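Side-chain contacts in acetyl-CoA hydrolase/transferase family protein (Porphyromonas gingivalis, PDB 2NVV), which binds zinc ions and probably hydrolyses acetyl-CoA or transfers coenzyme A to or from acetate: residues L185-P190 with L329-E334; N280-V285 with L345-I350. All blocks are in the same frame, centred on the assembly; numbering follows the deposited sequence.

Contacts 1 and 2 are both buried, with centres about 11 Å apart, and they involve the same parallel sheet: strands 328-330 and 279-282 flank 299-304. Contact 1 brings a loop of the N-terminal family region to the end of strand 328-330, and its chemistry is polar: an arginine against backbone carbonyls. Contact 2 is apolar, a tyrosine ring against leucine and valine methyls where helix 339-345 turns into strand 348-352. The two adjoin directly, since Pro190 and Arg331 of contact 1 both pack on Tyr282 of contact 2. Ile341 of helix 339-345 touches Val187 and Tyr282, bridging both.

Contact 1: L185-P190 with L329-E334; sequences LPVYTP and LLRPQE
Arg331 reaches from the end of strand 328-330 to the loop 185-190, where its NH1 donates a hydrogen bond to Pro190 O. The NH1 to O separation is 2.9 Å and the N-H...O angle is 154°, moderately straight. The two partners meet differently: Pro190 O lies at the edge of the guanidinium and within its plane, whereas NH1 stands well above the carbonyl plane, 58° out of it, and so does not approach along a lone pair. Val187 adds the apolar part of the contact, its CG2 lying over one guanidinium face at 4.3 Å from NH1. On the opposite face is Leu329 CD2, 3.3 Å above the plane and displaced toward the rim, so a methyl lies loosely over each face, that of Leu329 coming from the arginine's own segment.

The arginine chain is extended from CG to NE. With CG anti to the carbonyl carbon (chi1 -46°), this straight run carries the guanidinium across to the loop. Beyond the two segments, Ser303 OG on the neighbouring strand 299-304 bonds to NE, Asp192 O is a second carbonyl partner for NH1, and Asp172 OD2 makes a long, weak ion pair with NH2. The loop is itself held by Arg344 NH1, which bonds to both Leu185 O and Val187 O.

The contact thus ties a loop of the N-terminal family region to the strand end leading into helix 333-336. The buried positive charge is probably stabilised in part by the carbonyl dipoles of Pro190 and Asp192 and the Ser303 hydroxyl, with a weaker contribution from Asp172.

Contact 2: N280-V285 with L345-I350; sequences NMYTEV and LGVITI
Leu345 lays its CD1 methyl over one face of the Tyr282 ring, 4.0 Å from the ring centroid and 16° off the ring normal, a geometry that meets the definition of a CH-pi contact. Leu345 CD1 is 3.9 Å from Tyr282 CD1 and 4.2 Å from Tyr282 CE1, so the methyl is displaced from the centre toward the CG-CD1 edge. Val347 approaches the same ring obliquely, its CG2 standing 4.1 Å from Tyr282 CD2. Both methyls lie on the same side of the ring plane. Both aliphatic side chains run roughly perpendicular to the tyrosine.

The other branch of Val347 packs against the backbone. With CG1 anti to its own N (chi1 -177°), that methyl comes to 4.0 Å from Tyr282 O while CG2 is left to the ring.

Leu345 and Val347 are brought to one ring by a Schellman motif that ends helix 339-345. Gly346, its C-prime residue, has a positive phi of 69°; Val347 N bonds back to Val342 O and Gly346 N to Arg343 O, after which the chain enters strand 348-352. Strand 279-282, which carries Tyr282, does not pair directly with that strand: 255-257 lies between them, pairing with 348-352 and exchanging backbone hydrogen bonds with Asn280 and Tyr282 through Leu255. The closest CA atoms, those of Tyr282 and Val347, are 7.1 Å apart at the turn just before strand 348-352, and side chains fill the gap.

At the far end of the ring, Tyr282 OH is hydrogen-bonded to Tyr335 O, which anchors the phenol. Two residues beyond Tyr282, the chain leaving the strand reaches Glu284, predicted to form the glutamyl-coenzyme A thioester intermediate; its OE2 is hydrogen-bonded to Asn337 ND2.

Contact 1: L185-P190 with L329-E334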
loop_
_atom_site.group_PDB
_atom_site.type_symbol
_atom_site.label_atom_id
_atom_site.label_comp_id
_atom_site.label_asym_id
_atom_site.label_seq_id
_atom_site.Cartn_x
_atom_site.Cartn_y
_atom_site.Cartn_z
ATOM N N LEU A 185 18.548 -3.512 0.729
ATOM C CA LEU A 185 18.802 -2.868 2.016
ATOM C C LEU A 185 19.092 -4.045 2.951
ATOM O O LEU A 185 18.181 -4.695 3.438
ATOM C CB LEU A 185 17.556 -2.112 2.468
ATOM C CG LEU A 185 16.855 -1.290 1.386
ATOM C CD1 LEU A 185 15.610 -0.686 1.974
ATOM C CD2 LEU A 185 17.782 -0.216 0.843
ATOM N N PRO A 186 20.379 -4.321 3.206
ATOM C CA PRO A 186 20.882 -5.409 4.050
ATOM C C PRO A 186 20.479 -5.562 5.522
ATOM O O PRO A 186 21.339 -5.775 6.378
ATOM C CB PRO A 186 22.397 -5.299 3.875
ATOM C CG PRO A 186 22.606 -3.846 3.705
ATOM C CD PRO A 186 21.489 -3.453 2.768
ATOM N N VAL A 187 19.191 -5.474 5.826
ATOM C CA VAL A 187 18.767 -5.685 7.197
ATOM C C VAL A 187 17.893 -6.929 7.204
ATOM O O VAL A 187 16.822 -6.967 6.592
ATOM C CB VAL A 187 18.014 -4.451 7.790
ATOM C CG1 VAL A 187 17.056 -3.902 6.786
ATOM C CG2 VAL A 187 17.257 -4.838 9.052
ATOM N N TYR A 188 18.389 -7.965 7.877
ATOM C CA TYR A 188 17.698 -9.244 7.971
ATOM C C TYR A 188 17.250 -9.520 9.408
ATOM O O TYR A 188 16.556 -10.500 9.686
ATOM C CB TYR A 188 18.634 -10.343 7.473
ATOM C CG TYR A 188 19.227 -10.008 6.120
ATOM C CD1 TYR A 188 18.508 -10.231 4.949
ATOM C CD2 TYR A 188 20.464 -9.378 6.021
ATOM C CE1 TYR A 188 19.004 -9.821 3.705
ATOM C CE2 TYR A 188 20.966 -8.966 4.791
ATOM C CZ TYR A 188 20.228 -9.186 3.638
ATOM O OH TYR A 188 20.710 -8.746 2.422
ATOM N N THR A 189 17.648 -8.629 10.307
ATOM C CA THR A 189 17.321 -8.710 11.724
ATOM C C THR A 189 17.062 -7.273 12.159
ATOM O O THR A 189 17.682 -6.343 11.639
ATOM C CB THR A 189 18.513 -9.287 12.518
ATOM O OG1 THR A 189 18.637 -10.687 12.231
ATOM C CG2 THR A 189 18.337 -9.076 14.002
ATOM N N PRO A 190 16.144 -7.062 13.117
ATOM C CA PRO A 190 15.905 -5.677 13.517
ATOM C C PRO A 190 17.102 -4.920 14.095
ATOM O O PRO A 190 17.067 -3.696 14.177
ATOM C CB PRO A 190 14.727 -5.791 14.491
ATOM C CG PRO A 190 14.813 -7.176 14.997
ATOM C CD PRO A 190 15.210 -7.975 13.796
ATOM N N LEU A 329 18.491 1.276 18.491
ATOM C CA LEU A 329 19.109 1.691 17.238
ATOM C C LEU A 329 18.130 2.597 16.510
ATOM O O LEU A 329 16.989 2.205 16.273
ATOM C CB LEU A 329 19.436 0.478 16.368
ATOM C CG LEU A 329 20.323 0.730 15.146
ATOM C CD1 LEU A 329 21.695 1.241 15.579
ATOM C CD2 LEU A 329 20.461 -0.563 14.379
ATOM N N LEU A 330 18.571 3.812 16.180
ATOM C CA LEU A 330 17.718 4.764 15.481
ATOM C C LEU A 330 18.120 4.873 14.010
ATOM O O LEU A 330 19.300 5.037 13.685
ATOM C CB LEU A 330 17.788 6.134 16.158
ATOM C CG LEU A 330 17.423 6.166 17.645
ATOM C CD1 LEU A 330 17.419 7.594 18.130
ATOM C CD2 LEU A 330 16.066 5.555 17.861
ATOM N N ARG A 331 17.123 4.786 13.131
ATOM C CA ARG A 331 17.344 4.836 11.689
ATOM C C ARG A 331 16.515 5.933 11.016
ATOM O O ARG A 331 15.569 6.473 11.604
ATOM C CB ARG A 331 16.954 3.498 11.055
ATOM C CG ARG A 331 17.467 2.243 11.752
ATOM C CD ARG A 331 16.716 1.032 11.215
ATOM N NE ARG A 331 17.072 -0.226 11.868
ATOM C CZ ARG A 331 18.152 -0.941 11.568
ATOM N NH1 ARG A 331 18.400 -2.077 12.210
ATOM N NH2 ARG A 331 18.987 -0.526 10.619
ATOM N N PRO A 332 16.872 6.287 9.769
ATOM C CA PRO A 332 16.110 7.318 9.060
ATOM C C PRO A 332 14.792 6.629 8.750
ATOM O O PRO A 332 14.768 5.418 8.624
ATOM C CB PRO A 332 16.942 7.558 7.801
ATOM C CG PRO A 332 18.338 7.166 8.219
ATOM C CD PRO A 332 18.075 5.913 9.005
ATOM N N GLN A 333 13.705 7.381 8.628
ATOM C CA GLN A 333 12.397 6.782 8.354
ATOM C C GLN A 333 12.391 6.033 7.020
ATOM O O GLN A 333 11.520 5.197 6.754
ATOM C CB GLN A 333 11.308 7.861 8.380
ATOM C CG GLN A 333 11.439 8.933 7.316
ATOM C CD GLN A 333 10.651 10.182 7.671
ATOM O OE1 GLN A 333 10.962 10.859 8.652
ATOM N NE2 GLN A 333 9.628 10.489 6.886
ATOM N N GLU A 334 13.374 6.323 6.181
ATOM C CA GLU A 334 13.470 5.639 4.905
ATOM C C GLU A 334 13.735 4.170 5.170
ATOM O O GLU A 334 13.357 3.312 4.384
ATOM C CB GLU A 334 14.601 6.233 4.062
ATOM C CG GLU A 334 15.032 5.355 2.901
ATOM C CD GLU A 334 15.726 6.131 1.795
ATOM O OE1 GLU A 334 16.518 7.052 2.098
ATOM O OE2 GLU A 334 15.479 5.803 0.614
#

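Contact 2: N280-V285 with L345-I350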
loop_
_atom_site.group_PDB
_atom_site.type_symbol
_atom_site.label_atom_id
_atom_site.label_comp_id
_atom_site.label_asym_id
_atom_site.label_seq_id
_atom_site.Cartn_x
_atom_site.Cartn_y
_atom_site.Cartn_z
ATOM N N ASN A 280 11.511 -8.151 20.019
ATOM C CA ASN A 280 12.211 -6.975 19.532
ATOM C C ASN A 280 11.208 -6.055 18.859
ATOM O O ASN A 280 10.152 -6.495 18.419
ATOM C CB ASN A 280 13.288 -7.366 18.513
ATOM C CG ASN A 280 14.333 -8.310 19.090
ATOM O OD1 ASN A 280 14.448 -9.462 18.662
ATOM N ND2 ASN A 280 15.108 -7.825 20.061
HETATM N N MSE A 281 11.548 -4.777 18.789
HETATM C CA MSE A 281 10.695 -3.787 18.148
HETATM C C MSE A 281 11.357 -3.334 16.862
HETATM O O MSE A 281 12.588 -3.235 16.782
HETATM C CB MSE A 281 10.534 -2.531 19.022
HETATM C CG MSE A 281 9.943 -2.749 20.402
HETATM SE SE MSE A 281 8.115 -3.279 20.315
HETATM C CE MSE A 281 7.315 -1.591 19.713
ATOM N N TYR A 282 10.540 -3.084 15.851
ATOM C CA TYR A 282 11.018 -2.534 14.599
ATOM C C TYR A 282 9.914 -1.526 14.314
ATOM O O TYR A 282 9.125 -1.687 13.385
ATOM C CB TYR A 282 11.096 -3.583 13.483
ATOM C CG TYR A 282 11.951 -3.085 12.331
ATOM C CD1 TYR A 282 13.342 -3.083 12.425
ATOM C CD2 TYR A 282 11.374 -2.516 11.198
ATOM C CE1 TYR A 282 14.130 -2.527 11.432
ATOM C CE2 TYR A 282 12.153 -1.953 10.205
ATOM C CZ TYR A 282 13.532 -1.958 10.326
ATOM O OH TYR A 282 14.311 -1.377 9.345
ATOM N N THR A 283 9.842 -0.508 15.177
ATOM C CA THR A 283 8.827 0.552 15.093
ATOM C C THR A 283 9.304 1.863 14.480
ATOM O O THR A 283 10.363 1.948 13.859
ATOM C CB THR A 283 8.270 0.929 16.488
ATOM O OG1 THR A 283 9.335 0.914 17.443
ATOM C CG2 THR A 283 7.189 0.000 16.918
ATOM N N GLU A 284 8.470 2.878 14.660
ATOM C CA GLU A 284 8.751 4.217 14.202
ATOM C C GLU A 284 9.332 4.952 15.383
ATOM O O GLU A 284 10.477 5.409 15.330
ATOM C CB GLU A 284 7.477 4.925 13.771
ATOM C CG GLU A 284 7.053 4.652 12.353
ATOM C CD GLU A 284 5.695 5.242 12.051
ATOM O OE1 GLU A 284 4.684 4.700 12.543
ATOM O OE2 GLU A 284 5.640 6.251 11.335
ATOM N N VAL A 285 8.541 5.073 16.447
ATOM C CA VAL A 285 9.003 5.776 17.644
ATOM C C VAL A 285 9.022 4.901 18.907
ATOM O O VAL A 285 8.056 4.209 19.236
ATOM C CB VAL A 285 8.177 7.101 17.890
ATOM C CG1 VAL A 285 7.173 7.318 16.770
ATOM C CG2 VAL A 285 7.487 7.073 19.232
ATOM N N LEU A 345 11.196 -9.029 7.295
ATOM C CA LEU A 345 11.270 -9.419 8.704
ATOM C C LEU A 345 9.961 -9.956 9.244
ATOM O O LEU A 345 9.934 -10.559 10.313
ATOM C CB LEU A 345 11.689 -8.245 9.593
ATOM C CG LEU A 345 12.943 -7.422 9.304
ATOM C CD1 LEU A 345 13.125 -6.429 10.437
ATOM C CD2 LEU A 345 14.158 -8.313 9.186
ATOM N N GLY A 346 8.880 -9.735 8.513
ATOM C CA GLY A 346 7.585 -10.204 8.967
ATOM C C GLY A 346 7.124 -9.419 10.182
ATOM O O GLY A 346 6.604 -9.978 11.154
ATOM N N VAL A 347 7.329 -8.111 10.128
ATOM C CA VAL A 347 6.952 -7.230 11.212
ATOM C C VAL A 347 5.454 -7.265 11.441
ATOM O O VAL A 347 4.673 -7.111 10.496
ATOM C CB VAL A 347 7.356 -5.773 10.912
ATOM C CG1 VAL A 347 7.014 -4.882 12.084
ATOM C CG2 VAL A 347 8.829 -5.697 10.616
ATOM N N ILE A 348 5.049 -7.475 12.693
ATOM C CA ILE A 348 3.637 -7.482 13.039
ATOM C C ILE A 348 3.327 -6.038 13.407
ATOM O O ILE A 348 3.964 -5.474 14.291
ATOM C CB ILE A 348 3.358 -8.429 14.233
ATOM C CG1 ILE A 348 3.578 -9.875 13.787
ATOM C CG2 ILE A 348 1.925 -8.220 14.760
ATOM C CD1 ILE A 348 3.525 -10.874 14.887
ATOM N N THR A 349 2.353 -5.444 12.719
ATOM C CA THR A 349 2.005 -4.047 12.943
ATOM C C THR A 349 0.682 -3.845 13.666
ATOM O O THR A 349 -0.309 -4.508 13.361
ATOM C CB THR A 349 1.971 -3.264 11.601
ATOM O OG1 THR A 349 0.934 -3.773 10.771
ATOM C CG2 THR A 349 3.285 -3.408 10.861
ATOM N N ILE A 350 0.685 -2.913 14.619
ATOM C CA ILE A 350 -0.488 -2.582 15.415
ATOM C C ILE A 350 -0.647 -1.063 15.416
ATOM O O ILE A 350 0.177 -0.343 15.978
ATOM C CB ILE A 350 -0.318 -3.074 16.864
ATOM C CG1 ILE A 350 0.260 -4.490 16.860
ATOM C CG2 ILE A 350 -1.663 -3.069 17.579
ATOM C CD1 ILE A 350 1.002 -4.837 18.122
#